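CRISPR-associated endonuclease Cas9 (Campylobacter jejuni subsp. jejuni serotype O:2, PDB 5X2H) acts as an RNA-guided endonuclease of bacterial adaptive immunity, its HNH domain cutting the DNA strand complementary to the crRNA and its RuvC-like domain the other strand. Local coordinates at residues L71-H76 and L233-Y238; A65-R70 and I131-G136; L212-Q217 and K227-V232. One frame throughout, in Å; residues are numbered along the deposited sequence.

Overall arrangement
From the N terminus, the chain leaves the strands at its start and enters the long helix 51-82. Interaction 2 closes a first loop by bringing residues 65-70 of that helix against 131-136, at the end of helix 121-133. Interaction 1 starts with the very next residues, 71-76, and returns only at 233-238, so these two closures cross; their centres are about 8 Å apart and Arg135 reaches the carbonyls of Ala236 and Tyr238. Interaction 3, a local hairpin of helices 203-219 and 226-236, lies wholly within the loop of interaction 1 and follows interaction 2 in series. Interactions 1 and 2 tie helix 51-82 to helices 226-236 and 121-133; interaction 3 adds helix 203-219.

Interaction 1 of 3, residues L71-H76 and L233-Y238; sequences LNHLKH and LSVAFY. With nucleotides of chain B.
Two torsions bring a methyl of Val235 over one face of the His73 ring. His73 holds CG anti to the backbone N (chi1 -165°), which sends its ring out toward the end of helix 226-236; Val235 has CG1 in the same relation to its own N (chi1 166°), leaving CG2 beside that N and aimed at the imidazole. The resulting CH-pi contact places Val235 CG2 3.8 Å from the His73 ring centroid and 21° off the normal, somewhat toward the ND1-CE1 rim. The other face of the imidazole is taken by the ribose of A63 of chain B, whose C1' stands 3.6 Å above the plane over the ring centre, so the ring is sandwiched between a methyl and a sugar. Next to it, Leu74 and Val235 run alongside each other, pointing opposite ways, with Leu74 CD2 3.7 Å from Val235 CG1, while Leu74 CD1 lies 4.1 Å from Ala236 CB. The helix involved, 51-82, is the arginine-rich bridge helix of the Cas9 family; here it runs between protein and RNA, with A63 and A46 of chain B on different flanks. Leu74 also packs on Leu129 and Ala132 of helix 121-133. At A63 of chain B, the phosphate receives two bonds: His76 NE2 to OP1 at 2.7 Å, nearly straight, and Asn72 ND2 to OP2 at 3.3 Å. The His76 ring also lies beneath the adenine of that nucleotide, N7 being 3.3 Å above its plane, and it stacks with Tyr86 as well. Lys75, extended beyond CG, carries NZ to 2.7 Å from OP1 of A46 of chain B; the same ammonium bonds to the carbonyl of Tyr89.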
loop_
_atom_site.group_PDB
_atom_site.type_symbol
_atom_site.label_atom_id
_atom_site.label_comp_id
_atom_site.label_asym_id
_atom_site.label_seq_id
_atom_site.Cartn_x
_atom_site.Cartn_y
_atom_site.Cartn_z
ATOM N N LEU A 71 10.073 26.865 1.681
ATOM C CA LEU A 71 10.743 27.798 2.580
ATOM C C LEU A 71 11.986 28.396 1.933
ATOM O O LEU A 71 12.275 29.583 2.117
ATOM C CB LEU A 71 11.100 27.101 3.895
ATOM C CG LEU A 71 9.911 26.733 4.787
ATOM C CD1 LEU A 71 10.359 25.967 6.028
ATOM C CD2 LEU A 71 9.145 27.983 5.178
ATOM N N ASN A 72 12.739 27.589 1.178
ATOM C CA ASN A 72 13.890 28.118 0.453
ATOM C C ASN A 72 13.464 29.193 -0.538
ATOM O O ASN A 72 14.148 30.211 -0.696
ATOM C CB ASN A 72 14.623 26.990 -0.274
ATOM C CG ASN A 72 15.499 26.165 0.656
ATOM O OD1 ASN A 72 15.560 26.414 1.859
ATOM N ND2 ASN A 72 16.186 25.173 0.094
ATOM N N HIS A 73 12.335 28.980 -1.217
ATOM C CA HIS A 73 11.845 29.969 -2.170
ATOM C C HIS A 73 11.541 31.293 -1.477
ATOM O O HIS A 73 11.884 32.364 -1.989
ATOM C CB HIS A 73 10.607 29.431 -2.885
ATOM C CG HIS A 73 10.231 30.199 -4.114
ATOM N ND1 HIS A 73 9.388 29.689 -5.077
ATOM C CD2 HIS A 73 10.583 31.436 -4.538
ATOM C CE1 HIS A 73 9.236 30.579 -6.041
ATOM N NE2 HIS A 73 9.952 31.647 -5.740
ATOM N N LEU A 74 10.913 31.238 -0.302
ATOM C CA LEU A 74 10.638 32.465 0.436
ATOM C C LEU A 74 11.926 33.113 0.924
ATOM O O LEU A 74 12.064 34.342 0.879
ATOM C CB LEU A 74 9.700 32.173 1.603
ATOM C CG LEU A 74 8.328 31.652 1.183
ATOM C CD1 LEU A 74 7.548 31.214 2.392
ATOM C CD2 LEU A 74 7.567 32.711 0.421
ATOM N N LYS A 75 12.884 32.302 1.385
ATOM C CA LYS A 75 14.174 32.846 1.799
ATOM C C LYS A 75 14.876 33.549 0.645
ATOM O O LYS A 75 15.567 34.552 0.858
ATOM C CB LYS A 75 15.054 31.735 2.374
ATOM C CG LYS A 75 14.559 31.189 3.712
ATOM C CD LYS A 75 15.330 29.946 4.148
ATOM C CE LYS A 75 14.785 29.397 5.462
ATOM N NZ LYS A 75 15.433 28.116 5.869
ATOM N N HIS A 76 14.709 33.046 -0.582
ATOM C CA HIS A 76 15.231 33.754 -1.746
ATOM C C HIS A 76 14.516 35.085 -1.935
ATOM O O HIS A 76 15.156 36.118 -2.162
ATOM C CB HIS A 76 15.088 32.894 -3.002
ATOM C CG HIS A 76 16.156 31.855 -3.158
ATOM N ND1 HIS A 76 17.496 32.169 -3.232
ATOM C CD2 HIS A 76 16.076 30.509 -3.279
ATOM C CE1 HIS A 76 18.197 31.059 -3.384
ATOM N NE2 HIS A 76 17.359 30.038 -3.415
ATOM N N LEU A 233 2.682 35.469 -0.961
ATOM C CA LEU A 233 1.406 34.824 -0.674
ATOM C C LEU A 233 1.198 33.585 -1.536
ATOM O O LEU A 233 0.778 32.539 -1.032
ATOM C CB LEU A 233 0.259 35.814 -0.872
ATOM C CG LEU A 233 0.174 36.948 0.150
ATOM C CD1 LEU A 233 -0.941 37.911 -0.221
ATOM C CD2 LEU A 233 -0.032 36.394 1.551
ATOM N N SER A 234 1.489 33.678 -2.836
ATOM C CA SER A 234 1.263 32.535 -3.716
ATOM C C SER A 234 2.215 31.388 -3.396
ATOM O O SER A 234 1.815 30.220 -3.427
ATOM C CB SER A 234 1.402 32.956 -5.178
ATOM O OG SER A 234 2.714 33.416 -5.451
ATOM N N VAL A 235 3.474 31.698 -3.079
ATOM C CA VAL A 235 4.448 30.646 -2.800
ATOM C C VAL A 235 4.156 29.979 -1.459
ATOM O O VAL A 235 4.232 28.752 -1.334
ATOM C CB VAL A 235 5.880 31.214 -2.852
ATOM C CG1 VAL A 235 6.869 30.235 -2.237
ATOM C CG2 VAL A 235 6.274 31.528 -4.289
ATOM N N ALA A 236 3.808 30.769 -0.442
ATOM C CA ALA A 236 3.611 30.207 0.891
ATOM C C ALA A 236 2.390 29.300 0.957
ATOM O O ALA A 236 2.371 28.347 1.747
ATOM C CB ALA A 236 3.489 31.326 1.925
ATOM N N PHE A 237 1.368 29.564 0.140
ATOM C CA PHE A 237 0.097 28.860 0.254
ATOM C C PHE A 237 -0.234 28.032 -0.980
ATOM O O PHE A 237 -1.376 27.588 -1.134
ATOM C CB PHE A 237 -1.025 29.854 0.556
ATOM C CG PHE A 237 -0.900 30.497 1.905
ATOM C CD1 PHE A 237 -1.390 29.862 3.034
ATOM C CD2 PHE A 237 -0.270 31.721 2.050
ATOM C CE1 PHE A 237 -1.270 30.443 4.279
ATOM C CE2 PHE A 237 -0.147 32.307 3.296
ATOM C CZ PHE A 237 -0.647 31.665 4.411
ATOM N N TYR A 238 0.741 27.806 -1.856
ATOM C CA TYR A 238 0.514 26.959 -3.018
ATOM C C TYR A 238 0.274 25.519 -2.585
ATOM O O TYR A 238 0.912 25.018 -1.655
ATOM C CB TYR A 238 1.705 27.030 -3.974
ATOM C CG TYR A 238 1.581 26.110 -5.166
ATOM C CD1 TYR A 238 0.765 26.439 -6.239
ATOM C CD2 TYR A 238 2.281 24.910 -5.217
ATOM C CE1 TYR A 238 0.648 25.601 -7.330
ATOM C CE2 TYR A 238 2.172 24.067 -6.304
ATOM C CZ TYR A 238 1.354 24.414 -7.357
ATOM O OH TYR A 238 1.242 23.574 -8.440
ATOM P P A B 63 16.452 26.496 -4.052
ATOM O OP1 A B 63 17.656 27.345 -3.882
ATOM O OP2 A B 63 16.250 25.328 -3.155
ATOM O "O5'" A B 63 15.149 27.413 -3.953
ATOM C "C5'" A B 63 13.849 26.848 -4.080
ATOM C "C4'" A B 63 13.031 27.545 -5.141
ATOM O "O4'" A B 63 13.161 28.981 -4.968
ATOM C "C3'" A B 63 13.450 27.298 -6.588
ATOM O "O3'" A B 63 12.899 26.131 -7.189
ATOM C "C2'" A B 63 12.993 28.568 -7.300
ATOM O "O2'" A B 63 11.607 28.506 -7.608
ATOM C "C1'" A B 63 13.200 29.625 -6.222
ATOM N N9 A B 63 14.496 30.315 -6.361
ATOM C C8 A B 63 15.747 29.759 -6.484
ATOM N N7 A B 63 16.709 30.642 -6.588
ATOM C C5 A B 63 16.048 31.859 -6.520
ATOM C C6 A B 63 16.512 33.180 -6.566
ATOM N N6 A B 63 17.802 33.493 -6.694
ATOM N N1 A B 63 15.597 34.172 -6.478
ATOM C C2 A B 63 14.305 33.842 -6.348
ATOM N N3 A B 63 13.746 32.634 -6.292
ATOM C C4 A B 63 14.686 31.676 -6.380
ATOM P P A B 46 14.017 26.218 9.075
ATOM O OP1 A B 46 14.040 26.733 7.682
ATOM O OP2 A B 46 12.780 25.605 9.622
ATOM O "O5'" A B 46 15.188 25.149 9.203
ATOM C "C5'" A B 46 16.511 25.469 8.799
ATOM C "C4'" A B 46 17.480 24.390 9.203
ATOM O "O4'" A B 46 17.597 24.348 10.650
ATOM C "C3'" A B 46 17.080 22.972 8.830
ATOM O "O3'" A B 46 17.355 22.654 7.481
ATOM C "C2'" A B 46 17.866 22.137 9.828
ATOM O "O2'" A B 46 19.227 22.040 9.435
ATOM C "C1'" A B 46 17.782 23.012 11.077
ATOM N N9 A B 46 16.645 22.624 11.930
ATOM C C8 A B 46 15.402 23.199 12.021
ATOM N N7 A B 46 14.604 22.603 12.876
ATOM C C5 A B 46 15.373 21.562 13.380
ATOM C C6 A B 46 15.113 20.557 14.333
ATOM N N6 A B 46 13.951 20.419 14.976
ATOM N N1 A B 46 16.101 19.677 14.603
ATOM C C2 A B 46 17.268 19.805 13.960
ATOM N N3 A B 46 17.634 20.702 13.047
ATOM C C4 A B 46 16.629 21.562 12.800
#

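Interaction 2 of 3, residues A65-R70 and I131-G136. With nucleotides of chain B.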
loop_
_atom_site.group_PDB
_atom_site.type_symbol
_atom_site.label_atom_id
_atom_site.label_comp_id
_atom_site.label_asym_id
_atom_site.label_seq_id
_atom_site.Cartn_x
_atom_site.Cartn_y
_atom_site.Cartn_z
ATOM N N ALA A 65 9.972 17.482 1.753
ATOM C CA ALA A 65 10.801 18.025 0.684
ATOM C C ALA A 65 10.145 19.238 0.038
ATOM O O ALA A 65 10.838 20.187 -0.348
ATOM C CB ALA A 65 11.086 16.954 -0.369
ATOM N N ARG A 66 8.816 19.233 -0.076
ATOM C CA ARG A 66 8.127 20.374 -0.665
ATOM C C ARG A 66 8.059 21.552 0.297
ATOM O O ARG A 66 8.155 22.705 -0.140
ATOM C CB ARG A 66 6.724 19.965 -1.121
ATOM C CG ARG A 66 6.732 19.105 -2.372
ATOM C CD ARG A 66 5.394 18.434 -2.628
ATOM N NE ARG A 66 5.477 17.562 -3.796
ATOM C CZ ARG A 66 4.594 16.615 -4.093
ATOM N NH1 ARG A 66 3.547 16.410 -3.306
ATOM N NH2 ARG A 66 4.764 15.871 -5.179
ATOM N N ARG A 67 7.900 21.289 1.596
ATOM C CA ARG A 67 8.005 22.365 2.575
ATOM C C ARG A 67 9.374 23.028 2.507
ATOM O O ARG A 67 9.471 24.260 2.466
ATOM C CB ARG A 67 7.737 21.831 3.983
ATOM C CG ARG A 67 7.692 22.916 5.058
ATOM C CD ARG A 67 7.614 22.312 6.460
ATOM N NE ARG A 67 8.840 21.600 6.808
ATOM C CZ ARG A 67 8.983 20.832 7.885
ATOM N NH1 ARG A 67 7.970 20.670 8.726
ATOM N NH2 ARG A 67 10.138 20.224 8.119
ATOM N N LYS A 68 10.441 22.225 2.473
ATOM C CA LYS A 68 11.795 22.768 2.431
ATOM C C LYS A 68 11.988 23.698 1.238
ATOM O O LYS A 68 12.465 24.828 1.390
ATOM C CB LYS A 68 12.812 21.630 2.388
ATOM C CG LYS A 68 14.258 22.102 2.332
ATOM C CD LYS A 68 15.212 20.925 2.215
ATOM C CE LYS A 68 14.999 19.932 3.355
ATOM N NZ LYS A 68 15.998 18.828 3.334
ATOM N N ALA A 69 11.641 23.228 0.035
ATOM C CA ALA A 69 11.798 24.062 -1.150
ATOM C C ALA A 69 10.888 25.280 -1.094
ATOM O O ALA A 69 11.248 26.348 -1.597
ATOM C CB ALA A 69 11.519 23.246 -2.415
ATOM N N ARG A 70 9.710 25.134 -0.486
ATOM C CA ARG A 70 8.807 26.266 -0.324
ATOM C C ARG A 70 9.408 27.311 0.610
ATOM O O ARG A 70 9.288 28.517 0.362
ATOM C CB ARG A 70 7.456 25.769 0.194
ATOM C CG ARG A 70 6.340 26.788 0.162
ATOM C CD ARG A 70 4.976 26.116 0.262
ATOM N NE ARG A 70 4.805 25.390 1.516
ATOM C CZ ARG A 70 4.719 24.067 1.611
ATOM N NH1 ARG A 70 4.560 23.496 2.798
ATOM N NH2 ARG A 70 4.775 23.314 0.519
ATOM N N ILE A 131 5.021 31.867 9.777
ATOM C CA ILE A 131 3.670 31.555 9.321
ATOM C C ILE A 131 3.708 30.495 8.227
ATOM O O ILE A 131 2.852 29.601 8.173
ATOM C CB ILE A 131 2.962 32.837 8.843
ATOM C CG1 ILE A 131 2.696 33.778 10.023
ATOM C CG2 ILE A 131 1.668 32.504 8.106
ATOM C CD1 ILE A 131 2.006 35.071 9.628
ATOM N N ALA A 132 4.712 30.558 7.354
ATOM C CA ALA A 132 4.758 29.668 6.202
ATOM C C ALA A 132 5.161 28.246 6.569
ATOM O O ALA A 132 4.741 27.301 5.894
ATOM C CB ALA A 132 5.719 30.223 5.155
ATOM N N LYS A 133 5.968 28.070 7.619
ATOM C CA LYS A 133 6.421 26.726 7.974
ATOM C C LYS A 133 5.261 25.857 8.442
ATOM O O LYS A 133 5.191 24.672 8.101
ATOM C CB LYS A 133 7.507 26.795 9.048
ATOM C CG LYS A 133 8.006 25.423 9.472
ATOM C CD LYS A 133 9.332 25.487 10.201
ATOM C CE LYS A 133 9.883 24.080 10.406
ATOM N NZ LYS A 133 11.079 24.060 11.289
ATOM N N ARG A 134 4.343 26.425 9.226
ATOM C CA ARG A 134 3.153 25.717 9.704
ATOM C C ARG A 134 1.944 26.563 9.319
ATOM O O ARG A 134 1.426 27.340 10.124
ATOM C CB ARG A 134 3.233 25.455 11.211
ATOM C CG ARG A 134 4.199 24.330 11.569
ATOM C CD ARG A 134 4.405 24.200 13.072
ATOM N NE ARG A 134 5.092 25.361 13.627
ATOM C CZ ARG A 134 6.408 25.544 13.576
ATOM N NH1 ARG A 134 7.184 24.640 12.992
ATOM N NH2 ARG A 134 6.947 26.633 14.111
ATOM N N ARG A 135 1.495 26.399 8.075
ATOM C CA ARG A 135 0.451 27.242 7.507
ATOM C C ARG A 135 -0.956 26.779 7.863
ATOM O O ARG A 135 -1.923 27.400 7.410
ATOM C CB ARG A 135 0.607 27.315 5.982
ATOM C CG ARG A 135 0.635 25.965 5.284
ATOM C CD ARG A 135 0.873 26.115 3.784
ATOM N NE ARG A 135 0.855 24.828 3.092
ATOM C CZ ARG A 135 1.048 24.674 1.786
ATOM N NH1 ARG A 135 1.280 25.731 1.014
ATOM N NH2 ARG A 135 1.011 23.460 1.249
ATOM N N GLY A 136 -1.101 25.722 8.655
ATOM C CA GLY A 136 -2.400 25.296 9.128
ATOM C C GLY A 136 -3.136 24.415 8.137
ATOM O O GLY A 136 -2.722 24.211 6.994
ATOM P P G B 18 1.357 21.151 4.451
ATOM O OP1 G B 18 1.805 22.567 4.454
ATOM O OP2 G B 18 2.366 20.062 4.380
ATOM O "O5'" G B 18 0.459 20.913 5.741
ATOM C "C5'" G B 18 -0.686 21.720 5.968
ATOM C "C4'" G B 18 -1.515 21.199 7.111
ATOM O "O4'" G B 18 -1.959 19.845 6.834
ATOM C "C3'" G B 18 -0.808 21.077 8.449
ATOM O "O3'" G B 18 -0.675 22.315 9.122
ATOM C "C2'" G B 18 -1.685 20.072 9.179
ATOM O "O2'" G B 18 -2.878 20.691 9.635
ATOM C "C1'" G B 18 -2.046 19.118 8.043
ATOM N N9 G B 18 -1.111 17.982 7.995
ATOM C C8 G B 18 -0.053 17.785 7.141
ATOM N N7 G B 18 0.588 16.675 7.385
ATOM C C5 G B 18 -0.078 16.114 8.469
ATOM C C6 G B 18 0.158 14.907 9.175
ATOM O O6 G B 18 1.045 14.072 8.969
ATOM N N1 G B 18 -0.762 14.720 10.204
ATOM C C2 G B 18 -1.783 15.591 10.512
ATOM N N2 G B 18 -2.578 15.254 11.539
ATOM N N3 G B 18 -2.011 16.721 9.861
ATOM C C4 G B 18 -1.127 16.915 8.860
ATOM P P G B 19 0.619 22.612 10.029
ATOM O OP1 G B 19 0.455 23.986 10.570
ATOM O OP2 G B 19 1.846 22.279 9.266
ATOM O "O5'" G B 19 0.471 21.588 11.241
ATOM C "C5'" G B 19 -0.628 21.699 12.130
ATOM C "C4'" G B 19 -0.709 20.560 13.116
ATOM O "O4'" G B 19 -0.897 19.286 12.444
ATOM C "C3'" G B 19 0.495 20.301 13.999
ATOM O "O3'" G B 19 0.683 21.267 15.017
ATOM C "C2'" G B 19 0.189 18.906 14.524
ATOM O "O2'" G B 19 -0.832 18.966 15.507
ATOM C "C1'" G B 19 -0.398 18.248 13.272
ATOM N N9 G B 19 0.633 17.473 12.556
ATOM C C8 G B 19 1.459 17.880 11.539
ATOM N N7 G B 19 2.288 16.950 11.150
ATOM C C5 G B 19 1.999 15.866 11.968
ATOM C C6 G B 19 2.574 14.569 12.022
ATOM O O6 G B 19 3.481 14.101 11.326
ATOM N N1 G B 19 1.989 13.778 13.005
ATOM C C2 G B 19 0.980 14.181 13.842
ATOM N N2 G B 19 0.549 13.269 14.731
ATOM N N3 G B 19 0.436 15.392 13.802
ATOM C C4 G B 19 0.988 16.175 12.848
ATOM P P U B 48 16.079 16.156 5.783
ATOM O OP1 U B 48 16.718 15.481 4.631
ATOM O OP2 U B 48 15.209 17.340 5.556
ATOM O "O5'" U B 48 15.213 15.098 6.595
ATOM C "C5'" U B 48 15.793 13.888 7.059
ATOM C "C4'" U B 48 14.914 13.199 8.074
ATOM O "O4'" U B 48 14.760 14.026 9.254
ATOM C "C3'" U B 48 13.486 12.908 7.646
ATOM O "O3'" U B 48 13.392 11.763 6.826
ATOM C "C2'" U B 48 12.767 12.754 8.979
ATOM O "O2'" U B 48 12.996 11.461 9.527
ATOM C "C1'" U B 48 13.500 13.783 9.847
ATOM N N1 U B 48 12.752 15.056 9.947
ATOM C C2 U B 48 11.857 15.168 10.993
ATOM O O2 U B 48 11.683 14.274 11.802
ATOM N N3 U B 48 11.179 16.360 11.060
ATOM C C4 U B 48 11.302 17.425 10.187
ATOM O O4 U B 48 10.620 18.436 10.361
ATOM C C5 U B 48 12.251 17.229 9.129
ATOM C C6 U B 48 12.923 16.078 9.043
HETATM O O HOH W 1 5.714 21.934 9.338
HETATM O O HOH W 2 4.517 24.778 5.293
HETATM O O HOH W 3 4.699 27.540 3.232
#
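The guanidinium groups of Arg70 and Arg135 lie flat on one another, their centres 3.7 Å apart and their planes only 4° from parallel, although the two side chains cross at about a right angle. Both gather at one phosphate: Arg135 NE bonds to OP1 of G18 of chain B at 2.8 Å, along a bent path, and Arg70 NH1 approaches the same oxygen obliquely. The shared phosphate probably favours this close stacking of two cations. Arg135 reaches this place with CG set between the backbone N and the carbonyl carbon (chi1 55°), its chain then extended to NE. Just beyond it, Gly136 gives its backbone N to OP1 of G19 of chain B at 3.0 Å. This is the arginine-rich bridge helix of Cas9, residues 51-82, meeting the C-terminal end of helix 121-133 and the residues just after it on the guide RNA. One turn earlier, Arg67 lays one face of its guanidinium over the aliphatic end of Lys133, with CZ and CE 4.2 Å apart, and directs NH2 to O4 of U48 of chain B at 2.9 Å with an N-H...O angle of 173°; the ammonium of Lys133 turns to another phosphate of the RNA. A second shell fixes these groups. Water 1 joins Arg67 NH1 (2.7 Å) to the Lys133 carbonyl, and water 3 accepts from Arg70 NE at 2.8 Å and lies 2.7 Å from Ala132 O, so the arginine edge is linked to helix-end carbonyls. Behind Arg135, NH1 is held by the carbonyls of Ala236 and Tyr238.

Interaction 3 of 3, residues L212-Q217 and K227-V232; sequences LIFKKQ and KFEEEV
An antiparallel helical hairpin, formed by helices 203-219 and 226-236 across a short connection, here packs around Phe214. The segment axes run 165° apart in direction, nearly antiparallel, and approach to 11.6 Å, a separation spanned by side chains. Phe214 points its ring into the gap, where its nearest backbone counterpart is Glu229. The glutamate has CG anti to the backbone N (chi1 -177°) and an extended chain, so its methylenes run across the ring: Glu229 CG sits 3.5 Å from the Phe214 centroid, close to the normal, a CH-pi contact over the face. Further out the carboxylate lies almost parallel to the ring plane, displaced toward Phe214 CB, and OE2 forms a salt bridge with Arg218. The ring edge meets apolar groups instead. Phe228 CE2 comes in near the plane, 3.7 Å from Phe214 CE1; the two rings are oblique, with planes at 64° and centroids 5.8 Å apart. At another part of the edge, Val232 CG1 is 4.1 Å from Phe214 CE2. Phe124 and Phe224 add edge-to-face contacts with the same ring, making it the hub of an aromatic cluster. The contact therefore rests on dispersion and CH-pi attraction, with the glutamate lending its aliphatic part to the hairpin interior while Arg218 pairs its charge.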
loop_
_atom_site.group_PDB
_atom_site.type_symbol
_atom_site.label_atom_id
_atom_site.label_comp_id
_atom_site.label_asym_id
_atom_site.label_seq_id
_atom_site.Cartn_x
_atom_site.Cartn_y
_atom_site.Cartn_z
ATOM N N LEU A 212 -3.034 40.779 6.355
ATOM C CA LEU A 212 -3.223 41.916 7.247
ATOM C C LEU A 212 -1.888 42.520 7.663
ATOM O O LEU A 212 -1.758 43.745 7.758
ATOM C CB LEU A 212 -4.023 41.486 8.477
ATOM C CG LEU A 212 -4.221 42.540 9.569
ATOM C CD1 LEU A 212 -5.076 43.694 9.060
ATOM C CD2 LEU A 212 -4.834 41.916 10.813
ATOM N N ILE A 213 -0.886 41.674 7.913
ATOM C CA ILE A 213 0.421 42.174 8.332
ATOM C C ILE A 213 1.055 43.008 7.226
ATOM O O ILE A 213 1.640 44.066 7.487
ATOM C CB ILE A 213 1.328 41.005 8.757
ATOM C CG1 ILE A 213 0.824 40.390 10.066
ATOM C CG2 ILE A 213 2.768 41.470 8.899
ATOM C CD1 ILE A 213 1.609 39.171 10.515
ATOM N N PHE A 214 0.949 42.548 5.975
ATOM C CA PHE A 214 1.455 43.333 4.853
ATOM C C PHE A 214 0.766 44.690 4.785
ATOM O O PHE A 214 1.425 45.728 4.646
ATOM C CB PHE A 214 1.265 42.567 3.542
ATOM C CG PHE A 214 2.477 41.788 3.110
ATOM C CD1 PHE A 214 3.546 42.429 2.510
ATOM C CD2 PHE A 214 2.543 40.417 3.295
ATOM C CE1 PHE A 214 4.664 41.723 2.109
ATOM C CE2 PHE A 214 3.659 39.703 2.893
ATOM C CZ PHE A 214 4.721 40.359 2.300
ATOM N N LYS A 215 -0.565 44.701 4.895
ATOM C CA LYS A 215 -1.315 45.951 4.814
ATOM C C LYS A 215 -0.978 46.881 5.973
ATOM O O LYS A 215 -0.844 48.096 5.783
ATOM C CB LYS A 215 -2.814 45.654 4.779
ATOM C CG LYS A 215 -3.705 46.882 4.883
ATOM C CD LYS A 215 -4.927 46.584 5.742
ATOM C CE LYS A 215 -6.220 46.658 4.947
ATOM N NZ LYS A 215 -6.696 48.058 4.788
ATOM N N LYS A 216 -0.835 46.332 7.182
ATOM C CA LYS A 216 -0.517 47.166 8.337
ATOM C C LYS A 216 0.909 47.698 8.260
ATOM O O LYS A 216 1.156 48.864 8.585
ATOM C CB LYS A 216 -0.735 46.380 9.629
ATOM C CG LYS A 216 -2.200 46.131 9.953
ATOM C CD LYS A 216 -2.787 47.243 10.815
ATOM C CE LYS A 216 -4.288 47.372 10.590
ATOM N NZ LYS A 216 -4.956 48.176 11.651
ATOM N N GLN A 217 1.860 46.860 7.839
ATOM C CA GLN A 217 3.221 47.342 7.629
ATOM C C GLN A 217 3.272 48.381 6.520
ATOM O O GLN A 217 4.120 49.281 6.546
ATOM C CB GLN A 217 4.154 46.174 7.308
ATOM C CG GLN A 217 4.420 45.258 8.488
ATOM C CD GLN A 217 5.002 45.999 9.674
ATOM O OE1 GLN A 217 6.167 46.394 9.662
ATOM N NE2 GLN A 217 4.188 46.198 10.704
ATOM N N LYS A 227 4.912 43.152 -6.367
ATOM C CA LYS A 227 5.201 41.784 -6.779
ATOM C C LYS A 227 5.712 40.943 -5.613
ATOM O O LYS A 227 5.530 39.720 -5.607
ATOM C CB LYS A 227 6.216 41.798 -7.922
ATOM C CG LYS A 227 6.526 40.437 -8.515
ATOM C CD LYS A 227 7.720 40.514 -9.452
ATOM C CE LYS A 227 8.188 39.127 -9.861
ATOM N NZ LYS A 227 9.614 39.132 -10.291
ATOM N N PHE A 228 6.334 41.579 -4.618
ATOM C CA PHE A 228 6.860 40.843 -3.473
ATOM C C PHE A 228 5.739 40.186 -2.677
ATOM O O PHE A 228 5.774 38.976 -2.423
ATOM C CB PHE A 228 7.685 41.774 -2.586
ATOM C CG PHE A 228 8.149 41.141 -1.303
ATOM C CD1 PHE A 228 9.044 40.083 -1.321
ATOM C CD2 PHE A 228 7.701 41.612 -0.080
ATOM C CE1 PHE A 228 9.478 39.503 -0.143
ATOM C CE2 PHE A 228 8.130 41.033 1.104
ATOM C CZ PHE A 228 9.020 39.980 1.071
ATOM N N GLU A 229 4.728 40.966 -2.280
ATOM C CA GLU A 229 3.630 40.398 -1.505
ATOM C C GLU A 229 2.872 39.347 -2.304
ATOM O O GLU A 229 2.473 38.311 -1.762
ATOM C CB GLU A 229 2.673 41.495 -1.040
ATOM C CG GLU A 229 1.541 40.961 -0.173
ATOM C CD GLU A 229 0.411 41.953 0.009
ATOM O OE1 GLU A 229 -0.638 41.562 0.565
ATOM O OE2 GLU A 229 0.569 43.118 -0.407
ATOM N N GLU A 230 2.661 39.599 -3.597
ATOM C CA GLU A 230 1.966 38.623 -4.429
ATOM C C GLU A 230 2.753 37.322 -4.522
ATOM O O GLU A 230 2.175 36.232 -4.458
ATOM C CB GLU A 230 1.713 39.203 -5.819
ATOM N N GLU A 231 4.076 37.418 -4.666
ATOM C CA GLU A 231 4.897 36.215 -4.734
ATOM C C GLU A 231 4.926 35.487 -3.396
ATOM O O GLU A 231 4.823 34.257 -3.352
ATOM C CB GLU A 231 6.315 36.568 -5.183
ATOM C CG GLU A 231 6.467 36.744 -6.678
ATOM C CD GLU A 231 7.869 36.418 -7.153
ATOM O OE1 GLU A 231 8.704 37.345 -7.247
ATOM O OE2 GLU A 231 8.140 35.225 -7.416
ATOM N N VAL A 232 5.058 36.229 -2.293
ATOM C CA VAL A 232 5.120 35.603 -0.975
ATOM C C VAL A 232 3.830 34.850 -0.678
ATOM O O VAL A 232 3.856 33.705 -0.209
ATOM C CB VAL A 232 5.423 36.661 0.103
ATOM C CG1 VAL A 232 5.134 36.109 1.489
ATOM C CG2 VAL A 232 6.866 37.123 -0.006
#